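Local coordinates for plasmodesmata-located protein 5 (Arabidopsis thaliana, PDB 6GRE), which restricts cell-to-cell trafficking through plasmodesmata by regulating callose deposition, and supports innate immunity and systemic acquired resistance, at residues T77-S80 with S81-Q85; T26-N29 with S30-S34; Y64-R67 with G68-P72. One frame throughout, in Å; residues are numbered along the deposited sequence.

How the contacts relate
The three contacts illustrate how one DUF26 (Gnk2-homologous) module, the first of two in this ectodomain, is built from helices laid against an antiparallel sheet. Contact 2 lies on helix 23-38 and contact 1 on helix 72-90; their centres are 13 Å apart, and they touch where Val83 CG2 packs 3.8 Å from Leu32 O. Contact 3 is the turn that leads from strand 60-66 into helix 72-90. It meets contact 1 through Val79 CG2, 3.7 Å from Cys66 SG. Contacts 2 and 3 do not touch, their nearest atoms being about 5 Å apart. The bound sodium ion belongs to contact 3, about 13 Å from the side chain of Cys78.

Contact 1 (T77-S80 with S81-Q85); sequences TCVS and SAVAQ
Helix 72-90 of the first DUF26 domain lies beside helix 23-38 against the antiparallel sheet, and Thr77 to Ala84 keep a regular i to i+4 pattern within it. Val79 and Val83, one turn apart, join through the backbone bond from Val83 N to Val79 O (2.9 Å, 164° at the hydrogen). The flanking bonds, Ser81 N to Thr77 O, Ala82 N to Cys78 O and Ala84 N to Ser80 O, continue the pattern. Side-chain contact along this face is light: Val79 CG1 and Val83 CG2 approach to 4.4 Å, whereas Val83 CG2 lies 3.3 Å from Val79 O. With CG1 of Val83 opposite its own backbone N (chi1 166°), CG2 is left beside that N, near the carbonyl of the preceding turn. Both valines also pack on helix 23-38, Val79 on Phe35 and Val83 on Leu32 and Val36. Cys78 forms a disulfide with Cys103, tying the helix to strand 103-108. On another side, the Gln85 amide turns back along the helix: NE2, which also hydrogen-bonds Asn7 O, makes weak hydrogen bonds to Ser81 O and, at 3.0 Å with a bent 127° angle, to Ser81 OG.

Contact 2 (T26-N29 with S30-S34); sequences TNLN and SLLSS
The backbone from Thr26 to Ser34 is alpha-helical, with i to i+4 bonds running from Ser30 N to Thr26 O through Ser33 N to Asn29 O. Leu28 and Leu32, one turn apart, cross obliquely on the buried side of helix 23-38, where CD1 of Leu28 sits 3.9 Å from CG of Leu32. The same methyl lies 4.2 Å from Leu31 CD2, and all three leucines rest on Tyr107 of strand 103-108. In one of its two conformers Ser30 folds back on its own helix. Its OG then stands beside the backbone N (chi1 -47°) and donates to Thr26 O at 2.9 Å, a carbonyl that Ser30 N reaches from the opposite face of its plane. Ser34 repeats the arrangement one turn later, OG and N gripping Ser30 O from opposite faces, with OG at 3.0 Å. In that same Ser30 conformer a water donates to both Asn27 OD1 and Ser30 OG, the latter at 2.7 Å, while Asn27 ND2 turns to Val58 O. The helix is thus amphipathic: leucines meet the sheet, and the hydroxyls of Ser34 and, in the conformer described, Ser30 share carbonyls already used by the helix, each oxygen serving two donors.

Contact 3 (Y64-R67 with G68-P72); sequences YQCR and GDLDP. With NA (sodium ion), chain K.
Arg67 and Asp69 form a side-on salt bridge across a type I beta turn, Arg67 to Leu70, which carries the chain of this DUF26 domain out of strand 60-66 toward helix 72-90. NE and NH2 of Arg67 both grip one oxygen, Asp69 OD1. NE meets it at 3.0 Å through the syn lone pair, whereas NH2, also at 3.0 Å, comes from above the carboxylate plane. OD1 lies near the plane of the guanidinium, but the two flat groups are turned 61° against each other, and the NH2 bond to OD2 is long and weak. A bend at chi3 (61°) in the otherwise extended outer chain brings the guanidinium round to the carboxylate. The other oxygen, OD2, binds the sodium ion at 2.0 Å, short for sodium, so the exact length should carry little weight. The ion also binds Tyr154 OH of the second Gnk2-homologous repeat, so the site spans the two repeats. With OD1 chiefly on the arginine and OD2 chiefly on the metal, both carboxylate oxygens are engaged, and the neighbouring positive charges would be expected to favour its ionised form.

Leu70 CD2 lies over the centre of one guanidinium face, 3.8 Å above its plane. The turn itself is closed by Leu70 N, which donates to Arg67 O at 3.1 Å from well above the carbonyl plane. Arg67 NH1 bonds to Asn102 OD1, so a second residue also fixes the guanidinium. The disulfide between Cys66 and Cys75 links the strand end to helix 72-90, which Asp71 caps at its N terminus by bonding through OD2 to Ala74 N. Next to the disulfide, Leu70 CD1 packs 4.0 Å from Cys66 CB at the end of the strand.

Contact 1 (T77-S80 with S81-Q85)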
# COMPACT_ATOMS: atom_id res chain seq x y z
N THR A 77 7.73 9.46 -9.79
CA THR A 77 8.82 9.69 -8.86
C THR A 77 8.78 8.67 -7.72
O THR A 77 9.81 8.10 -7.32
CB THR A 77 8.78 11.12 -8.30
OG1 THR A 77 8.92 11.99 -9.43
CG2 THR A 77 9.87 11.37 -7.28
N CYS A 78 7.58 8.45 -7.17
CA CYS A 78 7.42 7.53 -6.06
C CYS A 78 7.76 6.10 -6.49
O CYS A 78 8.51 5.42 -5.81
CB CYS A 78 6.00 7.60 -5.51
SG CYS A 78 5.81 6.71 -3.94
N VAL A 79 7.17 5.66 -7.58
CA VAL A 79 7.32 4.28 -8.01
C VAL A 79 8.78 4.02 -8.41
O VAL A 79 9.32 2.97 -8.09
CB VAL A 79 6.32 3.94 -9.13
CG1 VAL A 79 6.63 2.59 -9.78
CG2 VAL A 79 4.91 3.96 -8.59
N SER A 80 9.41 4.99 -9.07
CA SER A 80 10.82 4.88 -9.41
C SER A 80 11.66 4.66 -8.16
O SER A 80 12.55 3.81 -8.15
CB SER A 80 11.29 6.09 -10.16
OG SER A 80 10.70 6.14 -11.44
N SER A 81 11.38 5.45 -7.11
CA SER A 81 12.08 5.37 -5.86
C SER A 81 11.83 4.02 -5.19
O SER A 81 12.74 3.41 -4.61
CB SER A 81 11.71 6.52 -4.94
OG SER A 81 12.31 6.32 -3.67
N ALA A 82 10.58 3.54 -5.25
CA ALA A 82 10.26 2.26 -4.66
C ALA A 82 11.08 1.17 -5.34
O ALA A 82 11.61 0.30 -4.68
CB ALA A 82 8.77 1.99 -4.76
N VAL A 83 11.11 1.20 -6.68
CA VAL A 83 11.84 0.19 -7.44
C VAL A 83 13.34 0.25 -7.07
O VAL A 83 13.98 -0.79 -6.91
CB VAL A 83 11.62 0.38 -8.95
CG1 VAL A 83 12.63 -0.44 -9.76
CG2 VAL A 83 10.20 0.02 -9.36
N ALA A 84 13.86 1.47 -6.90
CA ALA A 84 15.30 1.68 -6.61
C ALA A 84 15.66 1.16 -5.21
O ALA A 84 16.83 0.87 -4.97
CB ALA A 84 15.65 3.14 -6.76
N GLN A 85 14.67 1.09 -4.30
CA GLN A 85 14.86 0.75 -2.89
C GLN A 85 14.60 -0.73 -2.62
O GLN A 85 15.22 -1.33 -1.72
CB GLN A 85 13.91 1.56 -1.99
CG GLN A 85 14.24 3.04 -1.91
CD GLN A 85 13.39 3.75 -0.88
OE1 GLN A 85 13.64 3.67 0.31
NE2 GLN A 85 12.37 4.46 -1.34

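Contact 2 (T26-N29 with S30-S34)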
# COMPACT_ATOMS: atom_id res chain seq x y z
N THR A 26 15.31 -12.05 -14.04
CA THR A 26 15.24 -11.25 -15.23
C THR A 26 13.81 -10.73 -15.44
O THR A 26 13.60 -9.58 -15.79
CB THR A 26 15.72 -12.04 -16.45
OG1 THR A 26 17.04 -12.46 -16.14
CG2 THR A 26 15.66 -11.23 -17.72
N ASN A 27 12.82 -11.60 -15.25
CA ASN A 27 11.42 -11.22 -15.42
C ASN A 27 11.00 -10.17 -14.37
O ASN A 27 10.27 -9.25 -14.69
CB ASN A 27 10.52 -12.46 -15.43
CG ASN A 27 10.69 -13.27 -16.71
OD1 ASN A 27 11.09 -12.74 -17.74
ND2 ASN A 27 10.30 -14.53 -16.65
N LEU A 28 11.48 -10.34 -13.15
CA LEU A 28 11.22 -9.38 -12.06
C LEU A 28 11.74 -7.99 -12.46
O LEU A 28 11.03 -6.98 -12.34
CB LEU A 28 11.88 -9.88 -10.78
CG LEU A 28 11.85 -8.91 -9.59
CD1 LEU A 28 10.41 -8.45 -9.30
CD2 LEU A 28 12.49 -9.52 -8.37
N ASN A 29 12.98 -7.93 -12.95
CA ASN A 29 13.55 -6.65 -13.31
C ASN A 29 12.75 -6.02 -14.44
O ASN A 29 12.52 -4.80 -14.44
CB ASN A 29 15.04 -6.74 -13.61
CG ASN A 29 15.85 -7.02 -12.36
OD1 ASN A 29 15.48 -6.57 -11.28
ND2 ASN A 29 16.95 -7.75 -12.48
N SER A 30 12.30 -6.84 -15.39
CA SER A 30 11.45 -6.35 -16.47
C SER A 30 10.12 -5.84 -15.91
O SER A 30 9.63 -4.82 -16.34
CB SER A 30 11.20 -7.38 -17.55
OG SER A 30 12.40 -8.00 -17.94
N LEU A 31 9.54 -6.60 -14.96
CA LEU A 31 8.25 -6.22 -14.33
C LEU A 31 8.39 -4.83 -13.70
O LEU A 31 7.54 -3.95 -13.91
CB LEU A 31 7.87 -7.25 -13.26
CG LEU A 31 6.71 -6.82 -12.36
CD1 LEU A 31 5.41 -6.93 -13.12
CD2 LEU A 31 6.65 -7.66 -11.10
N LEU A 32 9.45 -4.65 -12.92
CA LEU A 32 9.64 -3.40 -12.15
C LEU A 32 9.82 -2.20 -13.09
O LEU A 32 9.25 -1.15 -12.82
CB LEU A 32 10.84 -3.55 -11.22
CG LEU A 32 10.67 -4.60 -10.12
CD1 LEU A 32 11.95 -4.77 -9.33
CD2 LEU A 32 9.50 -4.24 -9.20
N SER A 33 10.55 -2.36 -14.20
CA SER A 33 10.71 -1.30 -15.18
C SER A 33 9.36 -0.94 -15.80
O SER A 33 9.07 0.23 -16.10
CB SER A 33 11.71 -1.70 -16.24
OG SER A 33 13.01 -1.79 -15.69
N SER A 34 8.52 -1.96 -16.00
CA SER A 34 7.18 -1.78 -16.55
C SER A 34 6.30 -0.94 -15.61
O SER A 34 5.45 -0.19 -16.10
CB SER A 34 6.54 -3.09 -16.82
OG SER A 34 7.24 -3.73 -17.88
O HOH W 1 12.02 -10.44 -18.96

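Contact 3 (Y64-R67 with G68-P72)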
# COMPACT_ATOMS: atom_id res chain seq x y z
N TYR A 64 1.69 -2.05 -8.97
CA TYR A 64 2.01 -0.86 -8.19
C TYR A 64 0.72 -0.09 -7.95
O TYR A 64 -0.28 -0.26 -8.65
CB TYR A 64 2.99 0.06 -8.90
CG TYR A 64 2.40 0.75 -10.09
CD1 TYR A 64 2.38 0.12 -11.33
CD2 TYR A 64 1.84 2.02 -10.01
CE1 TYR A 64 1.81 0.72 -12.44
CE2 TYR A 64 1.27 2.63 -11.11
CZ TYR A 64 1.25 1.97 -12.33
OH TYR A 64 0.70 2.56 -13.44
N GLN A 65 0.73 0.77 -6.93
CA GLN A 65 -0.38 1.62 -6.67
C GLN A 65 0.08 2.91 -6.01
O GLN A 65 0.75 2.88 -4.99
CB GLN A 65 -1.39 0.97 -5.74
CG GLN A 65 -2.64 1.82 -5.57
CD GLN A 65 -3.72 1.01 -4.90
OE1 GLN A 65 -4.77 1.53 -4.51
NE2 GLN A 65 -3.47 -0.28 -4.80
N CYS A 66 -0.29 4.02 -6.64
CA CYS A 66 -0.05 5.35 -6.10
C CYS A 66 -1.29 5.83 -5.35
O CYS A 66 -2.40 5.43 -5.67
CB CYS A 66 0.28 6.33 -7.23
SG CYS A 66 1.90 5.97 -7.96
N ARG A 67 -1.07 6.73 -4.40
CA ARG A 67 -2.14 7.46 -3.74
C ARG A 67 -3.09 7.98 -4.82
O ARG A 67 -2.65 8.45 -5.89
CB ARG A 67 -1.51 8.57 -2.89
CG ARG A 67 -1.97 8.66 -1.45
CD ARG A 67 -1.32 9.87 -0.80
NE ARG A 67 -1.72 11.09 -1.49
CZ ARG A 67 -1.07 12.25 -1.47
NH1 ARG A 67 0.10 12.35 -0.85
NH2 ARG A 67 -1.59 13.30 -2.08
N GLY A 68 -4.40 7.93 -4.56
CA GLY A 68 -5.48 8.07 -5.54
C GLY A 68 -5.63 9.47 -6.14
O GLY A 68 -6.32 9.62 -7.16
N ASP A 69 -4.93 10.45 -5.57
CA ASP A 69 -5.02 11.83 -6.06
C ASP A 69 -3.67 12.30 -6.62
O ASP A 69 -3.52 13.49 -6.93
CB ASP A 69 -5.49 12.73 -4.92
CG ASP A 69 -4.63 12.66 -3.67
OD1 ASP A 69 -3.74 11.79 -3.59
OD2 ASP A 69 -4.88 13.47 -2.75
N LEU A 70 -2.68 11.42 -6.73
CA LEU A 70 -1.35 11.79 -7.22
C LEU A 70 -1.41 12.06 -8.73
O LEU A 70 -1.99 11.30 -9.48
CB LEU A 70 -0.37 10.65 -6.97
CG LEU A 70 0.35 10.55 -5.63
CD1 LEU A 70 1.66 9.80 -5.84
CD2 LEU A 70 0.61 11.91 -4.99
N ASP A 71 -0.72 13.12 -9.16
CA ASP A 71 -0.52 13.40 -10.59
C ASP A 71 0.52 12.42 -11.15
O ASP A 71 1.29 11.85 -10.38
CB ASP A 71 -0.11 14.85 -10.80
CG ASP A 71 1.13 15.22 -10.01
OD1 ASP A 71 0.99 15.51 -8.80
OD2 ASP A 71 2.21 15.14 -10.58
N PRO A 72 0.59 12.21 -12.48
CA PRO A 72 1.49 11.20 -13.04
C PRO A 72 2.97 11.43 -12.69
O PRO A 72 3.70 10.47 -12.47
CB PRO A 72 1.25 11.27 -14.56
CG PRO A 72 -0.11 11.92 -14.68
CD PRO A 72 -0.20 12.88 -13.52
NA NA K . -5.01 12.98 -0.79